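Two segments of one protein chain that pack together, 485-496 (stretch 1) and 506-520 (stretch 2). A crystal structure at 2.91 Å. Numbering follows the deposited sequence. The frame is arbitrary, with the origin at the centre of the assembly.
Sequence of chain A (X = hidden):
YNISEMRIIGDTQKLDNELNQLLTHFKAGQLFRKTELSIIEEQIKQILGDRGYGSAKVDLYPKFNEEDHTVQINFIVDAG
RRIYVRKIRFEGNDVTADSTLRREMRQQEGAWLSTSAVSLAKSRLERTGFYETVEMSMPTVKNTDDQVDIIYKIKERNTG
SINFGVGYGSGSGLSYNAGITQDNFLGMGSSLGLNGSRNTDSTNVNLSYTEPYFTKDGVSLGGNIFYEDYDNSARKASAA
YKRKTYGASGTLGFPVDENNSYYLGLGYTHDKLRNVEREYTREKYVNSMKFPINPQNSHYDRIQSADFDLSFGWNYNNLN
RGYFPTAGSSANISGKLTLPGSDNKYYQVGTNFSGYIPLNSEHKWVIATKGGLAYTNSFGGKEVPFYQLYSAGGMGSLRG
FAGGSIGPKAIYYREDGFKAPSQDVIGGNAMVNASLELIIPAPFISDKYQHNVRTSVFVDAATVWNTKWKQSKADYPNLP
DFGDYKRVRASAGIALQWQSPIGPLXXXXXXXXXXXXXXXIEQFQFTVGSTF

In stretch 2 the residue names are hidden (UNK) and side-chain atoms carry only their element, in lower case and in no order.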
ATOM      1  N   TYR A 485     -30.185  -8.110  -7.521  1.00 54.10           N
ATOM      2  CA  TYR A 485     -29.024  -7.236  -7.652  1.00 53.12           C
ATOM      3  C   TYR A 485     -29.416  -5.804  -8.061  1.00 51.32           C
ATOM      4  O   TYR A 485     -28.634  -4.880  -7.888  1.00 57.35           O
ATOM      5  CB  TYR A 485     -27.998  -7.827  -8.638  1.00 51.17           C
ATOM      6  CG  TYR A 485     -28.162  -7.325 -10.051  1.00 53.86           C
ATOM      7  CD1 TYR A 485     -29.018  -7.959 -10.938  1.00 55.34           C
ATOM      8  CD2 TYR A 485     -27.469  -6.207 -10.497  1.00 52.38           C
ATOM      9  CE1 TYR A 485     -29.176  -7.498 -12.226  1.00 62.23           C
ATOM     10  CE2 TYR A 485     -27.621  -5.730 -11.783  1.00 56.06           C
ATOM     11  CZ  TYR A 485     -28.478  -6.376 -12.647  1.00 63.43           C
ATOM     12  OH  TYR A 485     -28.645  -5.894 -13.936  1.00 59.97           O
ATOM     13  N   LYS A 486     -30.618  -5.618  -8.601  1.00 50.12           N
ATOM     14  CA  LYS A 486     -31.020  -4.305  -9.121  1.00 44.15           C
ATOM     15  C   LYS A 486     -31.525  -3.281  -8.077  1.00 45.42           C
ATOM     16  O   LYS A 486     -31.946  -2.180  -8.443  1.00 53.88           O
ATOM     17  CB  LYS A 486     -32.074  -4.455 -10.222  1.00 36.15           C
ATOM     18  CG  LYS A 486     -31.758  -5.515 -11.238  1.00 47.53           C
ATOM     19  CD  LYS A 486     -32.880  -5.688 -12.264  1.00 56.66           C
ATOM     20  CE  LYS A 486     -34.115  -6.371 -11.683  1.00 57.10           C
ATOM     21  NZ  LYS A 486     -34.991  -5.388 -10.980  1.00 58.36           N
ATOM     22  N   ARG A 487     -31.499  -3.625  -6.793  1.00 40.81           N
ATOM     23  CA  ARG A 487     -31.996  -2.706  -5.772  1.00 33.53           C
ATOM     24  C   ARG A 487     -30.877  -1.780  -5.352  1.00 47.08           C
ATOM     25  O   ARG A 487     -30.526  -1.634  -4.181  1.00 52.58           O
ATOM     26  CB  ARG A 487     -32.653  -3.453  -4.618  1.00 72.78           C
ATOM     27  CG  ARG A 487     -33.913  -4.157  -5.080  1.00 35.49           C
ATOM     28  CD  ARG A 487     -34.550  -5.025  -4.018  1.00 54.92           C
ATOM     29  NE  ARG A 487     -34.930  -4.262  -2.843  1.00 51.51           N
ATOM     30  CZ  ARG A 487     -34.213  -4.224  -1.729  1.00 48.21           C
ATOM     31  NH1 ARG A 487     -34.623  -3.502  -0.698  1.00 45.68           N
ATOM     32  NH2 ARG A 487     -33.088  -4.916  -1.649  1.00 56.22           N
ATOM     33  N   VAL A 488     -30.330  -1.149  -6.374  1.00 45.73           N
ATOM     34  CA  VAL A 488     -29.203  -0.257  -6.260  1.00 47.64           C
ATOM     35  C   VAL A 488     -29.606   1.065  -5.612  1.00 48.61           C
ATOM     36  O   VAL A 488     -30.692   1.614  -5.876  1.00 52.95           O
ATOM     37  CB  VAL A 488     -28.640   0.025  -7.658  1.00 38.60           C
ATOM     38  CG1 VAL A 488     -27.333   0.745  -7.564  1.00 43.74           C
ATOM     39  CG2 VAL A 488     -28.463  -1.277  -8.394  1.00 35.53           C
ATOM     40  N   ARG A 489     -28.730   1.562  -4.752  1.00 32.25           N
ATOM     41  CA  ARG A 489     -28.920   2.876  -4.181  1.00 33.27           C
ATOM     42  C   ARG A 489     -27.811   3.767  -4.649  1.00 35.49           C
ATOM     43  O   ARG A 489     -26.753   3.289  -5.068  1.00 32.96           O
ATOM     44  CB  ARG A 489     -28.950   2.800  -2.663  1.00 42.26           C
ATOM     45  CG  ARG A 489     -30.294   2.342  -2.146  1.00 52.07           C
ATOM     46  CD  ARG A 489     -30.139   1.386  -1.022  1.00 43.29           C
ATOM     47  NE  ARG A 489     -30.304   0.001  -1.431  1.00 43.08           N
ATOM     48  CZ  ARG A 489     -30.879  -0.919  -0.661  1.00 46.96           C
ATOM     49  NH1 ARG A 489     -31.357  -0.559   0.520  1.00 46.20           N
ATOM     50  NH2 ARG A 489     -30.977  -2.186  -1.057  1.00 46.08           N
ATOM     51  N   ALA A 490     -28.059   5.063  -4.588  1.00 34.79           N
ATOM     52  CA  ALA A 490     -27.073   6.006  -5.023  1.00 30.21           C
ATOM     53  C   ALA A 490     -27.300   7.370  -4.393  1.00 81.70           C
ATOM     54  O   ALA A 490     -28.362   7.676  -3.871  1.00 31.12           O
ATOM     55  CB  ALA A 490     -27.103   6.096  -6.497  1.00 30.26           C
ATOM     56  N   SER A 491     -26.276   8.194  -4.452  1.00 30.36           N
ATOM     57  CA  SER A 491     -26.330   9.484  -3.821  1.00 40.31           C
ATOM     58  C   SER A 491     -25.439  10.444  -4.565  1.00 40.57           C
ATOM     59  O   SER A 491     -24.584  10.029  -5.354  1.00 42.53           O
ATOM     60  CB  SER A 491     -25.824   9.368  -2.385  1.00 47.76           C
ATOM     61  OG  SER A 491     -24.427   9.090  -2.335  1.00 45.80           O
ATOM     62  N   ALA A 492     -25.618  11.728  -4.280  1.00 35.92           N
ATOM     63  CA  ALA A 492     -24.754  12.754  -4.840  1.00 36.23           C
ATOM     64  C   ALA A 492     -24.409  13.806  -3.788  1.00 35.30           C
ATOM     65  O   ALA A 492     -25.246  14.146  -2.938  1.00 32.44           O
ATOM     66  CB  ALA A 492     -25.411  13.383  -6.012  1.00 31.93           C
ATOM     67  N   GLY A 493     -23.178  14.313  -3.816  1.00 33.09           N
ATOM     68  CA  GLY A 493     -22.823  15.296  -2.816  1.00 39.25           C
ATOM     69  C   GLY A 493     -21.593  16.126  -3.058  1.00 32.97           C
ATOM     70  O   GLY A 493     -20.971  16.053  -4.116  1.00 34.93           O
ATOM     71  N   ILE A 494     -21.289  16.953  -2.067  1.00 33.57           N
ATOM     72  CA  ILE A 494     -20.016  17.659  -1.946  1.00 52.82           C
ATOM     73  C   ILE A 494     -19.134  16.873  -0.986  1.00 41.67           C
ATOM     74  O   ILE A 494     -19.619  16.150  -0.119  1.00 33.83           O
ATOM     75  CB  ILE A 494     -20.199  19.064  -1.339  1.00 54.87           C
ATOM     76  CG1 ILE A 494     -21.403  19.753  -1.967  1.00 69.23           C
ATOM     77  CG2 ILE A 494     -18.961  19.929  -1.553  1.00 44.83           C
ATOM     78  CD1 ILE A 494     -21.253  19.988  -3.437  1.00 73.00           C
ATOM     79  N   ALA A 495     -17.833  17.025  -1.132  1.00 42.19           N
ATOM     80  CA  ALA A 495     -16.911  16.293  -0.298  1.00 52.24           C
ATOM     81  C   ALA A 495     -15.666  17.140  -0.163  1.00 60.28           C
ATOM     82  O   ALA A 495     -15.091  17.585  -1.158  1.00 68.18           O
ATOM     83  CB  ALA A 495     -16.596  14.941  -0.921  1.00 32.29           C
ATOM     84  N   LEU A 496     -15.268  17.401   1.074  1.00 60.85           N
ATOM     85  CA  LEU A 496     -14.066  18.176   1.323  1.00 54.31           C
ATOM     86  C   LEU A 496     -13.096  17.267   2.005  1.00 52.15           C
ATOM     87  O   LEU A 496     -13.480  16.484   2.868  1.00 63.53           O
ATOM     88  CB  LEU A 496     -14.348  19.371   2.236  1.00 51.36           C
ATOM     89  CG  LEU A 496     -13.254  20.449   2.235  1.00 55.75           C
ATOM     90  CD1 LEU A 496     -13.855  21.839   2.405  1.00 47.16           C
ATOM     91  CD2 LEU A 496     -12.186  20.190   3.302  1.00 64.74           C
ATOM     92  N   UNK A 506     -11.618  14.600   6.582  1.00 62.07           N
ATOM     93  CA  UNK A 506     -12.374  14.501   5.336  1.00 59.07           C
ATOM     94  C   UNK A 506     -13.870  14.601   5.605  1.00 56.63           C
ATOM     95  O   UNK A 506     -14.416  13.912   6.463  1.00 55.27           O
ATOM     96  c   UNK A 506     -12.016  13.237   4.538  1.00 51.70           C
ATOM     97  o   UNK A 506     -12.646  12.086   5.043  1.00 50.51           O
ATOM     98  N   UNK A 507     -14.523  15.488   4.877  1.00 52.73           N
ATOM     99  CA  UNK A 507     -15.938  15.719   5.082  1.00 54.84           C
ATOM    100  C   UNK A 507     -16.772  15.326   3.856  1.00 56.08           C
ATOM    101  O   UNK A 507     -16.249  15.117   2.757  1.00 58.15           O
ATOM    102  c   UNK A 507     -15.169  17.868   9.074  1.00 52.96           C
ATOM    103  c   UNK A 507     -16.169  17.172   5.484  1.00 49.58           C
ATOM    104  c   UNK A 507     -13.885  18.381   8.918  1.00 57.95           C
ATOM    105  c   UNK A 507     -13.340  18.501   7.642  1.00 59.53           C
ATOM    106  c   UNK A 507     -15.898  17.477   7.963  1.00 55.55           C
ATOM    107  c   UNK A 507     -15.368  17.594   6.684  1.00 56.70           C
ATOM    108  c   UNK A 507     -14.081  18.107   6.537  1.00 59.16           C
ATOM    109  N   UNK A 508     -18.073  15.209   4.067  1.00 45.80           N
ATOM    110  CA  UNK A 508     -18.982  14.776   3.037  1.00 32.71           C
ATOM    111  C   UNK A 508     -20.350  15.243   3.468  1.00 39.29           C
ATOM    112  O   UNK A 508     -20.730  15.067   4.629  1.00 36.19           O
ATOM    113  c   UNK A 508     -18.988  13.251   2.932  1.00 46.33           C
ATOM    114  o   UNK A 508     -20.276  12.711   3.241  1.00 49.19           O
ATOM    115  N   UNK A 509     -21.072  15.877   2.550  1.00 35.28           N
ATOM    116  CA  UNK A 509     -22.498  16.087   2.730  1.00 39.36           C
ATOM    117  C   UNK A 509     -23.096  15.435   1.527  1.00 44.41           C
ATOM    118  O   UNK A 509     -22.760  15.786   0.402  1.00 54.12           O
ATOM    119  c   UNK A 509     -24.473  18.777   4.280  1.00 69.46           C
ATOM    120  c   UNK A 509     -25.366  17.212   2.727  1.00 65.33           C
ATOM    121  o   UNK A 509     -28.099  18.640   4.637  1.00 88.83           O
ATOM    122  c   UNK A 509     -25.742  19.042   4.741  1.00 75.87           C
ATOM    123  c   UNK A 509     -22.859  17.571   2.753  1.00 48.56           C
ATOM    124  c   UNK A 509     -26.822  18.383   4.186  1.00 77.20           C
ATOM    125  c   UNK A 509     -24.261  17.861   3.261  1.00 62.54           C
ATOM    126  c   UNK A 509     -26.636  17.469   3.186  1.00 67.90           C
ATOM    127  N   UNK A 510     -23.975  14.473   1.740  1.00 33.13           N
ATOM    128  CA  UNK A 510     -24.538  13.800   0.591  1.00 45.20           C
ATOM    129  C   UNK A 510     -26.027  13.654   0.744  1.00 49.55           C
ATOM    130  O   UNK A 510     -26.538  13.465   1.850  1.00 46.03           O
ATOM    131  c   UNK A 510     -23.859  12.442   0.346  1.00 38.17           C
ATOM    132  N   UNK A 511     -26.714  13.770  -0.384  1.00 51.51           N
ATOM    133  CA  UNK A 511     -28.139  13.556  -0.441  1.00 45.30           C
ATOM    134  C   UNK A 511     -28.309  12.311  -1.309  1.00 42.75           C
ATOM    135  O   UNK A 511     -27.554  12.117  -2.262  1.00 50.14           O
ATOM    136  n   UNK A 511     -31.895  15.709  -4.137  1.00 85.13           N
ATOM    137  c   UNK A 511     -30.961  15.801  -1.802  1.00 89.99           C
ATOM    138  c   UNK A 511     -30.944  15.095  -3.164  1.00 85.92           C
ATOM    139  c   UNK A 511     -30.244  14.981  -0.717  1.00 74.72           C
ATOM    140  c   UNK A 511     -28.794  14.772  -1.081  1.00 50.92           C
ATOM    141  N   UNK A 512     -29.264  11.441  -0.953  1.00 38.16           N
ATOM    142  CA  UNK A 512     -29.624  10.245  -1.725  1.00 34.74           C
ATOM    143  C   UNK A 512     -30.394  10.578  -2.994  1.00 33.53           C
ATOM    144  O   UNK A 512     -31.253  11.453  -2.946  1.00 37.56           O
ATOM    145  c   UNK A 512     -30.563   9.485  -0.780  1.00 33.20           C
ATOM    146  c   UNK A 512     -29.910  11.457   0.364  1.00 43.27           C
ATOM    147  c   UNK A 512     -30.314  10.031   0.546  1.00 47.50           C
ATOM    148  N   UNK A 513     -30.100   9.894  -4.100  1.00 34.40           N
ATOM    149  CA  UNK A 513     -30.924  10.019  -5.303  1.00 36.99           C
ATOM    150  C   UNK A 513     -31.796   8.778  -5.502  1.00 39.45           C
ATOM    151  O   UNK A 513     -32.688   8.759  -6.342  1.00 40.19           O
ATOM    152  c   UNK A 513     -28.255   9.132  -7.934  1.00 56.65           C
ATOM    153  c   UNK A 513     -29.513   8.960  -7.141  1.00 52.62           C
ATOM    154  c   UNK A 513     -28.999  11.315  -6.374  1.00 40.13           C
ATOM    155  c   UNK A 513     -30.084  10.271  -6.602  1.00 47.69           C
ATOM    156  N   UNK A 514     -31.521   7.734  -4.731  1.00 41.60           N
ATOM    157  CA  UNK A 514     -32.310   6.511  -4.780  1.00 38.22           C
ATOM    158  C   UNK A 514     -32.128   5.773  -3.462  1.00 48.95           C
ATOM    159  O   UNK A 514     -31.011   5.427  -3.077  1.00 55.88           O
ATOM    160  c   UNK A 514     -34.009   4.252  -5.906  1.00 39.30           C
ATOM    161  n   UNK A 514     -35.714   3.492  -7.577  1.00 49.36           N
ATOM    162  c   UNK A 514     -33.005   5.026  -6.755  1.00 45.05           C
ATOM    163  c   UNK A 514     -34.611   3.070  -6.668  1.00 40.69           C
ATOM    164  c   UNK A 514     -31.864   5.624  -5.933  1.00 32.54           C
ATOM    165  N   UNK A 515     -33.222   5.562  -2.745  1.00 54.18           N
ATOM    166  CA  UNK A 515     -33.164   4.754  -1.539  1.00 50.64           C
ATOM    167  C   UNK A 515     -34.299   3.752  -1.521  1.00 43.21           C
ATOM    168  O   UNK A 515     -35.107   3.662  -2.445  1.00 39.47           O
ATOM    169  c   UNK A 515     -34.314   7.464   1.019  1.00 51.19           C
ATOM    170  c   UNK A 515     -35.299   8.618   0.947  1.00 60.19           C
ATOM    171  c   UNK A 515     -33.204   5.629  -0.279  1.00 56.20           C
ATOM    172  n   UNK A 515     -35.271   9.454   2.196  1.00 66.27           N
ATOM    173  c   UNK A 515     -34.338   6.646  -0.252  1.00 55.64           C
ATOM    174  N   UNK A 516     -34.344   2.971  -0.463  1.00 47.70           N
ATOM    175  CA  UNK A 516     -35.408   2.014  -0.318  1.00 45.20           C
ATOM    176  C   UNK A 516     -35.926   2.220   1.089  1.00 49.86           C
ATOM    177  O   UNK A 516     -35.218   2.792   1.931  1.00 42.33           O
ATOM    178  c   UNK A 516     -33.692   0.932  -2.827  1.00 40.52           C
ATOM    179  c   UNK A 516     -34.906   0.583  -0.625  1.00 37.09           C
ATOM    180  c   UNK A 516     -34.468   0.015  -4.876  1.00 38.79           C
ATOM    181  c   UNK A 516     -35.525  -0.573  -4.215  1.00 36.81           C
ATOM    182  c   UNK A 516     -34.743   0.352  -2.129  1.00 39.43           C
ATOM    183  c   UNK A 516     -35.661  -0.401  -2.849  1.00 39.70           C
ATOM    184  c   UNK A 516     -33.554   0.764  -4.182  1.00 40.79           C
ATOM    185  o   UNK A 516     -34.309  -0.132  -6.241  1.00 39.40           O
ATOM    186  N   UNK A 517     -37.180   1.828   1.306  1.00 56.16           N
ATOM    187  CA  UNK A 517     -37.820   1.892   2.611  1.00 45.50           C
ATOM    188  C   UNK A 517     -36.901   1.272   3.631  1.00 47.36           C
ATOM    189  O   UNK A 517     -36.372   0.185   3.402  1.00 58.15           O
ATOM    190  c   UNK A 517     -39.113   1.134   2.576  1.00 41.01           C
ATOM    191  N   UNK A 518     -36.688   1.974   4.741  1.00 47.50           N
ATOM    192  CA  UNK A 518     -35.941   1.438   5.868  1.00 48.53           C
ATOM    193  C   UNK A 518     -34.435   1.600   5.797  1.00 53.77           C
ATOM    194  O   UNK A 518     -33.708   1.114   6.672  1.00 63.32           O
ATOM    195  N   UNK A 519     -33.968   2.273   4.749  1.00 47.76           N
ATOM    196  CA  UNK A 519     -32.553   2.555   4.584  1.00 48.35           C
ATOM    197  C   UNK A 519     -32.084   3.650   5.538  1.00 53.13           C
ATOM    198  O   UNK A 519     -32.687   4.723   5.608  1.00 59.63           O
ATOM    199  c   UNK A 519     -32.382   1.761   2.216  1.00 57.51           C
ATOM    200  c   UNK A 519     -32.276   2.938   3.136  1.00 50.54           C
ATOM    201  o   UNK A 519     -32.726   0.673   2.729  1.00 63.81           O
ATOM    202  o   UNK A 519     -32.139   1.914   1.000  1.00 53.77           O
ATOM    203  N   UNK A 520     -31.017   3.389   6.290  1.00 48.86           N
ATOM    204  CA  UNK A 520     -30.556   4.419   7.208  1.00 49.99           C
ATOM    205  C   UNK A 520     -29.708   5.500   6.545  1.00 49.21           C
ATOM    206  O   UNK A 520     -28.568   5.252   6.132  1.00 46.83           O
ATOM    207  c   UNK A 520     -28.705   4.377  10.483  1.00 67.29           C
ATOM    208  o   UNK A 520     -29.262   3.342  10.888  1.00 62.20           O
ATOM    209  o   UNK A 520     -27.782   4.977  11.080  1.00 76.22           O
ATOM    210  c   UNK A 520     -29.197   4.910   9.197  1.00 62.98           C
ATOM    211  c   UNK A 520     -29.809   3.836   8.376  1.00 35.01           C
TER

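Position 506 carries one carbon and one oxygen, unbranched: Ser 506. Its CA lies 3.4 Å from Leu 496 O, a CA-H...O contact. Position 507 has one carbon leading to a six-carbon ring without a heteroatom, and a ring carbon lies 4.3 Å from Leu 496 CD2, an apolar pairing on the face shared with Ile 494; this is Phe 507. Position 508, again one carbon and one oxygen, is Ser 508. Its hydroxyl is satisfied elsewhere in the structure, which suits a polar group in a buried place.

At 509 a six-carbon ring bears an oxygen: Tyr 509. It is paired with Ile 494, but its ring end leads away onto the surface. A single carbon at 510 gives Ala 510. It faces Gly 493, with the two CA atoms 4.1 Å apart; a CB on Gly 493 would clash with Tyr 509 O and Ala 510 CA, so the missing side chain permits this close approach. Position 511 has four carbons in a row ending in nitrogen, Lys 511, whose amine leads away onto the surface.

At 512 three carbons close a ring onto the backbone nitrogen: Pro 512. It has no NH to donate, and its place opposite Ser 491, a non-hydrogen-bonded pair, requires none. Position 513 has four carbons, forked at the first; the end of the longer arm lies 3.6 Å from Ala 490 CB and the short arm 4.2 Å from Ala 492 CB. This is Ile 513, both arms covering small alanines.

Position 514 has four carbons in a row ending in nitrogen, its CB 4.2 Å from Val 488 O and its end leading away: Lys 514. Position 515 has the same atoms, but its CA-to-CB bond points away from stretch 1: Lys 515. Both long chains suit exposed places. At 516 a six-carbon ring bearing an oxygen has Arg 487 CB over its face, 4.3 Å from the ring centroid, a CH-pi contact, while Arg 489 CG approaches its edge: Tyr 516. Position 517, one carbon, is Ala 517, out of contact. Position 518 has no side chain: Gly 518, whose positive phi of 86° suits the type II turn.

Position 519 has two carbons, the second carrying two oxygens, one of them 2.6 Å from Arg 489 NH1: Asp 519, whose OD2 accepts in a salt bridge, although the model is crowded there. Position 520 has three carbons, the third carrying two oxygens, out of reach of stretch 1: Glu 520.

The contact is thus an antiparallel ladder, anchored by the paired bonds of Ala 492 and Lys 511. At a bulge, Ala 490 O accepts from Ile 513 N (2.8 Å) and Lys 514 N (3.3 Å). Beyond it, Tyr 516 and Asp 519 engage the arginines.

Stretch 2, residues 506-520: SFSYAKPIKKYAGDE
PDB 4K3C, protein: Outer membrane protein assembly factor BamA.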